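Local coordinates for protein NAD(P)H dehydrogenase (quinone) (Deinococcus radiodurans, PDB 1YDG) that uses FMN to catalyse the reduction of quinones to quinols at the expense of NADH or NADPH, at residues Ile11-Met23 with Gln55-Val68. Numbering follows the deposited sequence.
With SO4 (sulfate ion), chain J.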
ATOM      1  N   ILE B  11      -2.068   6.596  23.752  1.00 13.83           N
ATOM      2  CA  ILE B  11      -1.384   7.285  22.650  1.00 13.51           C
ATOM      3  C   ILE B  11       0.065   6.852  22.708  1.00 13.34           C
ATOM      4  O   ILE B  11       0.779   7.226  23.646  1.00 13.98           O
ATOM      5  CB  ILE B  11      -1.440   8.824  22.789  1.00 13.84           C
ATOM      6  CG1 ILE B  11      -2.859   9.331  23.105  1.00 14.89           C
ATOM      7  CG2 ILE B  11      -0.883   9.509  21.546  1.00 14.10           C
ATOM      8  CD1 ILE B  11      -3.893   8.958  22.108  1.00 16.79           C
ATOM      9  N   VAL B  12       0.486   6.040  21.737  1.00 12.38           N
ATOM     10  CA  VAL B  12       1.854   5.523  21.653  1.00 12.23           C
ATOM     11  C   VAL B  12       2.518   6.211  20.460  1.00 12.04           C
ATOM     12  O   VAL B  12       2.034   6.120  19.313  1.00 11.18           O
ATOM     13  CB  VAL B  12       1.903   3.988  21.461  1.00 12.10           C
ATOM     14  CG1 VAL B  12       3.343   3.499  21.365  1.00 11.90           C
ATOM     15  CG2 VAL B  12       1.187   3.284  22.581  1.00 13.97           C
ATOM     16  N   PHE B  13       3.577   6.961  20.742  1.00 11.29           N
ATOM     17  CA  PHE B  13       4.207   7.801  19.733  1.00 11.64           C
ATOM     18  C   PHE B  13       5.716   7.671  19.806  1.00 11.96           C
ATOM     19  O   PHE B  13       6.299   7.516  20.896  1.00 12.48           O
ATOM     20  CB  PHE B  13       3.788   9.269  19.897  1.00 11.50           C
ATOM     21  CG  PHE B  13       4.473   9.965  21.041  1.00 11.94           C
ATOM     22  CD1 PHE B  13       5.611  10.733  20.818  1.00 10.18           C
ATOM     23  CD2 PHE B  13       4.011   9.800  22.333  1.00 10.94           C
ATOM     24  CE1 PHE B  13       6.262  11.341  21.858  1.00 12.45           C
ATOM     25  CE2 PHE B  13       4.664  10.409  23.397  1.00 11.92           C
ATOM     26  CZ  PHE B  13       5.788  11.174  23.165  1.00 11.50           C
ATOM     27  N   TYR B  14       6.342   7.665  18.635  1.00 12.89           N
ATOM     28  CA  TYR B  14       7.768   7.890  18.529  1.00 13.15           C
ATOM     29  C   TYR B  14       8.003   9.320  18.049  1.00 13.95           C
ATOM     30  O   TYR B  14       7.268   9.822  17.189  1.00 14.07           O
ATOM     31  CB  TYR B  14       8.467   6.906  17.578  1.00 13.35           C
ATOM     32  CG  TYR B  14       9.925   7.253  17.521  1.00 11.75           C
ATOM     33  CD1 TYR B  14      10.743   7.026  18.615  1.00 12.20           C
ATOM     34  CD2 TYR B  14      10.451   7.957  16.439  1.00 13.92           C
ATOM     35  CE1 TYR B  14      12.086   7.422  18.605  1.00 11.91           C
ATOM     36  CE2 TYR B  14      11.783   8.379  16.422  1.00 12.51           C
ATOM     37  CZ  TYR B  14      12.592   8.100  17.514  1.00 12.40           C
ATOM     38  OH  TYR B  14      13.890   8.504  17.516  1.00 13.62           O
ATOM     39  N   SER B  15       9.023   9.969  18.600  1.00 13.98           N
ATOM     40  CA  SER B  15       9.433  11.300  18.163  1.00 14.69           C
ATOM     41  C   SER B  15      10.946  11.447  18.337  1.00 14.99           C
ATOM     42  O   SER B  15      11.472  11.205  19.437  1.00 15.00           O
ATOM     43  CB  SER B  15       8.696  12.380  18.970  1.00 14.86           C
ATOM     44  OG  SER B  15       8.994  13.674  18.459  1.00 16.81           O
ATOM     45  N   SER B  16      11.653  11.821  17.263  1.00 14.80           N
ATOM     46  CA  SER B  16      13.046  12.213  17.388  1.00 15.30           C
ATOM     47  C   SER B  16      13.143  13.685  17.789  1.00 15.17           C
ATOM     48  O   SER B  16      13.726  14.029  18.813  1.00 14.80           O
ATOM     49  CB  SER B  16      13.806  12.029  16.076  1.00 15.36           C
ATOM     50  OG  SER B  16      13.818  10.688  15.659  1.00 18.21           O
ATOM     51  N   THR B  17      12.584  14.551  16.951  1.00 15.58           N
ATOM     52  CA  THR B  17      12.862  15.985  17.025  1.00 15.85           C
ATOM     53  C   THR B  17      11.711  16.828  17.561  1.00 15.96           C
ATOM     54  O   THR B  17      11.714  18.049  17.414  1.00 15.76           O
ATOM     55  CB  THR B  17      13.356  16.504  15.652  1.00 16.37           C
ATOM     56  OG1 THR B  17      12.480  16.064  14.596  1.00 16.51           O
ATOM     57  CG2 THR B  17      14.763  15.979  15.368  1.00 17.06           C
ATOM     58  N   GLY B  18      10.732  16.190  18.204  1.00 16.08           N
ATOM     59  CA  GLY B  18       9.639  16.907  18.867  1.00 15.68           C
ATOM     60  C   GLY B  18       8.295  17.062  18.154  1.00 15.55           C
ATOM     61  O   GLY B  18       7.301  17.398  18.797  1.00 16.20           O
ATOM     62  N   THR B  19       8.221  16.809  16.854  1.00 15.16           N
ATOM     63  CA  THR B  19       6.950  17.006  16.158  1.00 15.24           C
ATOM     64  C   THR B  19       5.896  15.988  16.614  1.00 15.05           C
ATOM     65  O   THR B  19       4.780  16.364  16.938  1.00 14.43           O
ATOM     66  CB  THR B  19       7.115  16.995  14.624  1.00 15.20           C
ATOM     67  OG1 THR B  19       8.012  18.036  14.251  1.00 16.76           O
ATOM     68  CG2 THR B  19       5.765  17.223  13.899  1.00 15.51           C
ATOM     69  N   GLY B  20       6.262  14.706  16.664  1.00 15.36           N
ATOM     70  CA  GLY B  20       5.338  13.678  17.147  1.00 15.22           C
ATOM     71  C   GLY B  20       4.916  13.855  18.594  1.00 15.43           C
ATOM     72  O   GLY B  20       3.793  13.531  18.956  1.00 15.57           O
ATOM     73  N   TYR B  21       5.823  14.372  19.423  1.00 15.61           N
ATOM     74  CA  TYR B  21       5.530  14.670  20.810  1.00 15.29           C
ATOM     75  C   TYR B  21       4.466  15.782  20.891  1.00 15.07           C
ATOM     76  O   TYR B  21       3.513  15.672  21.660  1.00 15.37           O
ATOM     77  CB  TYR B  21       6.817  15.050  21.556  1.00 15.29           C
ATOM     78  CG  TYR B  21       6.675  15.344  23.041  1.00 15.57           C
ATOM     79  CD1 TYR B  21       5.838  14.583  23.853  1.00 15.83           C
ATOM     80  CD2 TYR B  21       7.423  16.360  23.645  1.00 15.71           C
ATOM     81  CE1 TYR B  21       5.717  14.848  25.223  1.00 16.43           C
ATOM     82  CE2 TYR B  21       7.315  16.625  25.005  1.00 16.42           C
ATOM     83  CZ  TYR B  21       6.458  15.864  25.793  1.00 16.66           C
ATOM     84  OH  TYR B  21       6.342  16.105  27.152  1.00 16.22           O
ATOM     85  N   ALA B  22       4.609  16.839  20.098  1.00 15.39           N
ATOM     86  CA  ALA B  22       3.591  17.914  20.096  1.00 15.57           C
ATOM     87  C   ALA B  22       2.233  17.351  19.648  1.00 15.38           C
ATOM     88  O   ALA B  22       1.196  17.649  20.236  1.00 15.08           O
ATOM     89  CB  ALA B  22       4.014  19.052  19.185  1.00 15.91           C
ATOM     90  N   MET B  23       2.262  16.512  18.616  1.00 15.17           N
ATOM     91  CA  MET B  23       1.036  15.903  18.112  1.00 15.80           C
ATOM     92  C   MET B  23       0.404  15.008  19.156  1.00 15.29           C
ATOM     93  O   MET B  23      -0.793  15.035  19.335  1.00 14.83           O
ATOM     94  CB  MET B  23       1.319  15.075  16.849  1.00 15.66           C
ATOM     95  CG  MET B  23       1.775  15.888  15.654  1.00 15.43           C
ATOM     96  SD  MET B  23       2.272  14.844  14.283  1.00 17.37           S
ATOM     97  CE  MET B  23       0.701  14.210  13.792  1.00 15.35           C
ATOM     98  N   GLN B  55      22.392  15.998  16.711  1.00 17.57           N
ATOM     99  CA  GLN B  55      21.286  16.906  16.425  1.00 17.44           C
ATOM    100  C   GLN B  55      20.710  17.537  17.691  1.00 17.46           C
ATOM    101  O   GLN B  55      20.223  16.829  18.588  1.00 17.43           O
ATOM    102  CB  GLN B  55      20.163  16.161  15.705  1.00 17.54           C
ATOM    103  CG  GLN B  55      20.521  15.554  14.384  1.00 18.64           C
ATOM    104  CD  GLN B  55      19.365  14.778  13.774  1.00 18.78           C
ATOM    105  OE1 GLN B  55      18.207  15.207  13.832  1.00 22.23           O
ATOM    106  NE2 GLN B  55      19.676  13.644  13.180  1.00 19.99           N
ATOM    107  N   ASP B  56      20.729  18.866  17.738  1.00 17.32           N
ATOM    108  CA  ASP B  56      20.188  19.616  18.863  1.00 17.11           C
ATOM    109  C   ASP B  56      18.730  19.294  19.185  1.00 16.43           C
ATOM    110  O   ASP B  56      18.380  19.121  20.340  1.00 16.75           O
ATOM    111  CB  ASP B  56      20.277  21.118  18.585  1.00 17.65           C
ATOM    112  CG  ASP B  56      19.579  21.944  19.648  1.00 19.07           C
ATOM    113  OD1 ASP B  56      18.799  22.854  19.263  1.00 23.19           O
ATOM    114  OD2 ASP B  56      19.814  21.665  20.854  1.00 20.76           O
ATOM    115  N   ALA B  57      17.870  19.259  18.173  1.00 16.56           N
ATOM    116  CA  ALA B  57      16.431  19.087  18.435  1.00 16.25           C
ATOM    117  C   ALA B  57      16.139  17.682  18.920  1.00 15.86           C
ATOM    118  O   ALA B  57      15.177  17.485  19.639  1.00 15.47           O
ATOM    119  CB  ALA B  57      15.585  19.439  17.205  1.00 16.60           C
ATOM    120  N   TRP B  58      16.989  16.718  18.547  1.00 15.74           N
ATOM    121  CA  TRP B  58      16.856  15.333  19.011  1.00 15.49           C
ATOM    122  C   TRP B  58      17.252  15.202  20.480  1.00 15.80           C
ATOM    123  O   TRP B  58      16.479  14.695  21.294  1.00 15.41           O
ATOM    124  CB  TRP B  58      17.687  14.390  18.143  1.00 14.65           C
ATOM    125  CG  TRP B  58      17.299  12.928  18.227  1.00 14.15           C
ATOM    126  CD1 TRP B  58      16.492  12.322  19.162  1.00 13.36           C
ATOM    127  CD2 TRP B  58      17.744  11.883  17.354  1.00 12.92           C
ATOM    128  NE1 TRP B  58      16.390  10.978  18.896  1.00 12.18           N
ATOM    129  CE2 TRP B  58      17.155  10.675  17.805  1.00 11.93           C
ATOM    130  CE3 TRP B  58      18.594  11.844  16.250  1.00 13.67           C
ATOM    131  CZ2 TRP B  58      17.380   9.445  17.173  1.00 13.56           C
ATOM    132  CZ3 TRP B  58      18.807  10.615  15.609  1.00 14.33           C
ATOM    133  CH2 TRP B  58      18.204   9.435  16.080  1.00 13.78           C
ATOM    134  N   LYS B  59      18.448  15.674  20.828  1.00 16.84           N
ATOM    135  CA  LYS B  59      18.854  15.734  22.237  1.00 17.20           C
ATOM    136  C   LYS B  59      17.853  16.473  23.089  1.00 16.94           C
ATOM    137  O   LYS B  59      17.496  16.001  24.162  1.00 17.18           O
ATOM    138  CB  LYS B  59      20.200  16.419  22.421  1.00 17.59           C
ATOM    139  CG  LYS B  59      21.362  15.521  22.164  1.00 19.35           C
ATOM    140  CD  LYS B  59      22.655  16.175  22.557  1.00 20.12           C
ATOM    141  CE  LYS B  59      23.111  15.724  23.915  1.00 22.49           C
ATOM    142  NZ  LYS B  59      24.279  16.535  24.312  1.00 23.59           N
ATOM    143  N   ALA B  60      17.417  17.637  22.610  1.00 16.76           N
ATOM    144  CA  ALA B  60      16.494  18.470  23.367  1.00 16.57           C
ATOM    145  C   ALA B  60      15.184  17.734  23.600  1.00 16.32           C
ATOM    146  O   ALA B  60      14.643  17.757  24.705  1.00 16.99           O
ATOM    147  CB  ALA B  60      16.241  19.765  22.644  1.00 16.70           C
ATOM    148  N   ASN B  61      14.687  17.059  22.564  1.00 15.56           N
ATOM    149  CA  ASN B  61      13.386  16.400  22.661  1.00 15.63           C
ATOM    150  C   ASN B  61      13.428  15.225  23.600  1.00 14.68           C
ATOM    151  O   ASN B  61      12.493  15.003  24.351  1.00 13.97           O
ATOM    152  CB  ASN B  61      12.875  15.946  21.297  1.00 14.93           C
ATOM    153  CG  ASN B  61      11.490  15.338  21.377  1.00 14.72           C
ATOM    154  OD1 ASN B  61      10.545  15.960  21.884  1.00 11.80           O
ATOM    155  ND2 ASN B  61      11.352  14.127  20.858  1.00 14.37           N
ATOM    156  N   ILE B  62      14.519  14.478  23.572  1.00 15.12           N
ATOM    157  CA  ILE B  62      14.675  13.369  24.511  1.00 15.75           C
ATOM    158  C   ILE B  62      14.532  13.866  25.960  1.00 16.11           C
ATOM    159  O   ILE B  62      13.793  13.277  26.761  1.00 16.61           O
ATOM    160  CB  ILE B  62      15.981  12.591  24.231  1.00 15.18           C
ATOM    161  CG1 ILE B  62      15.786  11.776  22.933  1.00 15.39           C
ATOM    162  CG2 ILE B  62      16.340  11.684  25.366  1.00 15.32           C
ATOM    163  CD1 ILE B  62      16.950  10.954  22.507  1.00 16.19           C
ATOM    164  N   GLU B  63      15.193  14.974  26.280  1.00 16.70           N
ATOM    165  CA  GLU B  63      15.126  15.553  27.623  1.00 16.40           C
ATOM    166  C   GLU B  63      13.712  16.076  27.886  1.00 16.34           C
ATOM    167  O   GLU B  63      13.154  15.895  28.972  1.00 16.77           O
ATOM    168  CB  GLU B  63      16.162  16.685  27.759  1.00 17.24           C
ATOM    169  CG  GLU B  63      16.151  17.414  29.101  1.00 18.57           C
ATOM    170  CD  GLU B  63      16.509  16.504  30.259  1.00 20.53           C
ATOM    171  OE1 GLU B  63      17.244  15.520  30.042  1.00 22.14           O
ATOM    172  OE2 GLU B  63      16.057  16.772  31.389  1.00 24.38           O
ATOM    173  N   ALA B  64      13.123  16.722  26.888  1.00 16.20           N
ATOM    174  CA  ALA B  64      11.776  17.272  27.051  1.00 16.07           C
ATOM    175  C   ALA B  64      10.749  16.179  27.350  1.00 16.20           C
ATOM    176  O   ALA B  64       9.781  16.427  28.066  1.00 15.71           O
ATOM    177  CB  ALA B  64      11.370  18.060  25.826  1.00 16.14           C
ATOM    178  N   MET B  65      10.986  14.963  26.828  1.00 15.80           N
ATOM    179  CA  MET B  65      10.086  13.832  27.051  1.00 16.02           C
ATOM    180  C   MET B  65      10.436  12.978  28.280  1.00 16.14           C
ATOM    181  O   MET B  65       9.798  11.953  28.502  1.00 16.37           O
ATOM    182  CB  MET B  65      10.051  12.931  25.811  1.00 15.72           C
ATOM    183  CG  MET B  65       9.453  13.567  24.565  1.00 16.08           C
ATOM    184  SD  MET B  65       9.344  12.363  23.205  1.00 16.07           S
ATOM    185  CE  MET B  65      11.011  11.794  23.018  1.00 16.94           C
ATOM    186  N   LYS B  66      11.393  13.414  29.105  1.00 16.74           N
ATOM    187  CA  LYS B  66      11.962  12.569  30.167  1.00 16.98           C
ATOM    188  C   LYS B  66      10.942  11.943  31.130  1.00 17.32           C
ATOM    189  O   LYS B  66      11.099  10.791  31.550  1.00 16.88           O
ATOM    190  CB  LYS B  66      13.007  13.360  30.967  1.00 17.64           C
ATOM    191  CG  LYS B  66      13.746  12.531  32.050  1.00 17.51           C
ATOM    192  CD  LYS B  66      14.993  13.272  32.559  1.00 17.92           C
ATOM    193  CE  LYS B  66      15.489  12.727  33.906  1.00 20.17           C
ATOM    194  NZ  LYS B  66      16.276  13.769  34.677  1.00 20.60           N
ATOM    195  N   ASP B  67       9.902  12.704  31.451  1.00 17.53           N
ATOM    196  CA  ASP B  67       8.894  12.309  32.427  1.00 18.37           C
ATOM    197  C   ASP B  67       7.758  11.519  31.773  1.00 18.35           C
ATOM    198  O   ASP B  67       6.891  10.989  32.463  1.00 19.14           O
ATOM    199  CB  ASP B  67       8.335  13.561  33.123  1.00 19.06           C
ATOM    200  CG  ASP B  67       9.414  14.338  33.886  1.00 21.17           C
ATOM    201  OD1 ASP B  67       9.518  15.583  33.728  1.00 25.11           O
ATOM    202  OD2 ASP B  67      10.177  13.685  34.614  1.00 24.24           O
ATOM    203  N   VAL B  68       7.768  11.440  30.444  1.00 17.95           N
ATOM    204  CA  VAL B  68       6.772  10.665  29.703  1.00 17.59           C
ATOM    205  C   VAL B  68       7.124   9.185  29.793  1.00 17.02           C
ATOM    206  O   VAL B  68       8.221   8.767  29.404  1.00 17.38           O
ATOM    207  CB  VAL B  68       6.669  11.115  28.212  1.00 17.58           C
ATOM    208  CG1 VAL B  68       5.657  10.275  27.439  1.00 19.23           C
ATOM    209  CG2 VAL B  68       6.260  12.564  28.123  1.00 18.37           C
TER
HETATM  210  S   SO4 J1303       9.639  14.093  14.885  1.00 15.25           S
HETATM  211  O1  SO4 J1303       9.982  15.485  15.180  1.00 17.63           O
HETATM  212  O2  SO4 J1303       9.083  13.991  13.552  1.00 15.47           O
HETATM  213  O3  SO4 J1303      10.869  13.308  14.998  1.00 15.48           O
HETATM  214  O4  SO4 J1303       8.623  13.632  15.822  1.00 14.55           O
HETATM  215  O   HOH W   1      13.365  19.509  19.964  1.00 25.83           O
HETATM  216  O   HOH W   2       7.039  18.544  28.120  1.00 32.91           O
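Thr17 and Trp58 bring the two backbones closest, their CA atoms 4.5 Å apart, where the loop leaving strand 8-13 passes helix 56-64; Gly18 lies against Asn61, and by Tyr21 and Met65 the chains have diverged. At Gly18 a positive phi of 99° would jam any CB against the preceding carbonyl oxygen. Ser16 lays its CB over the five-membered ring of Trp58, 3.9 Å from the ring centroid, while Trp58 NE1 and Tyr14 OH both hydrogen-bond to Glu45 OE2, outside the two segments. With CG anti to the backbone N (chi1 -176°), Asn61 reaches into the loop: ND2 makes a weak, bent hydrogen bond to Ser16 O at 3.1 Å, and OD1 sits beside Gly18 CA. The loop is the phosphate-binding turn of the flavodoxin fold, part of the FMN site, and here a sulfate occupies it. Backbone N atoms of Ser16, Thr17, Thr19 and Gly20 and the hydroxyls of Ser15 and Thr17 grip the ion, with Gly20 N 2.7 Å from sulfate O4. Beyond the loop the packing turns apolar. Met65 sets CG over the centre of the Tyr21 ring, 3.5 Å from its centroid, and brings SD to the edge of the Phe13 ring, 3.5 Å from CE1, a Met-aromatic contact; the bend at chi3 (-56°) turns CE toward Ser15 O. Val68 CG2 lies 3.7 Å from Tyr21 CE1. Without the ring and hydroxyl of Tyr21, as with an alanine here, Met65 CG and Val68 CG2 would probably face a gap and the water weakly bound to Ala64 O would probably lose its closer partner. Another water joins Ala57 O, 2.7 Å away, to Thr17 O through a weaker bond.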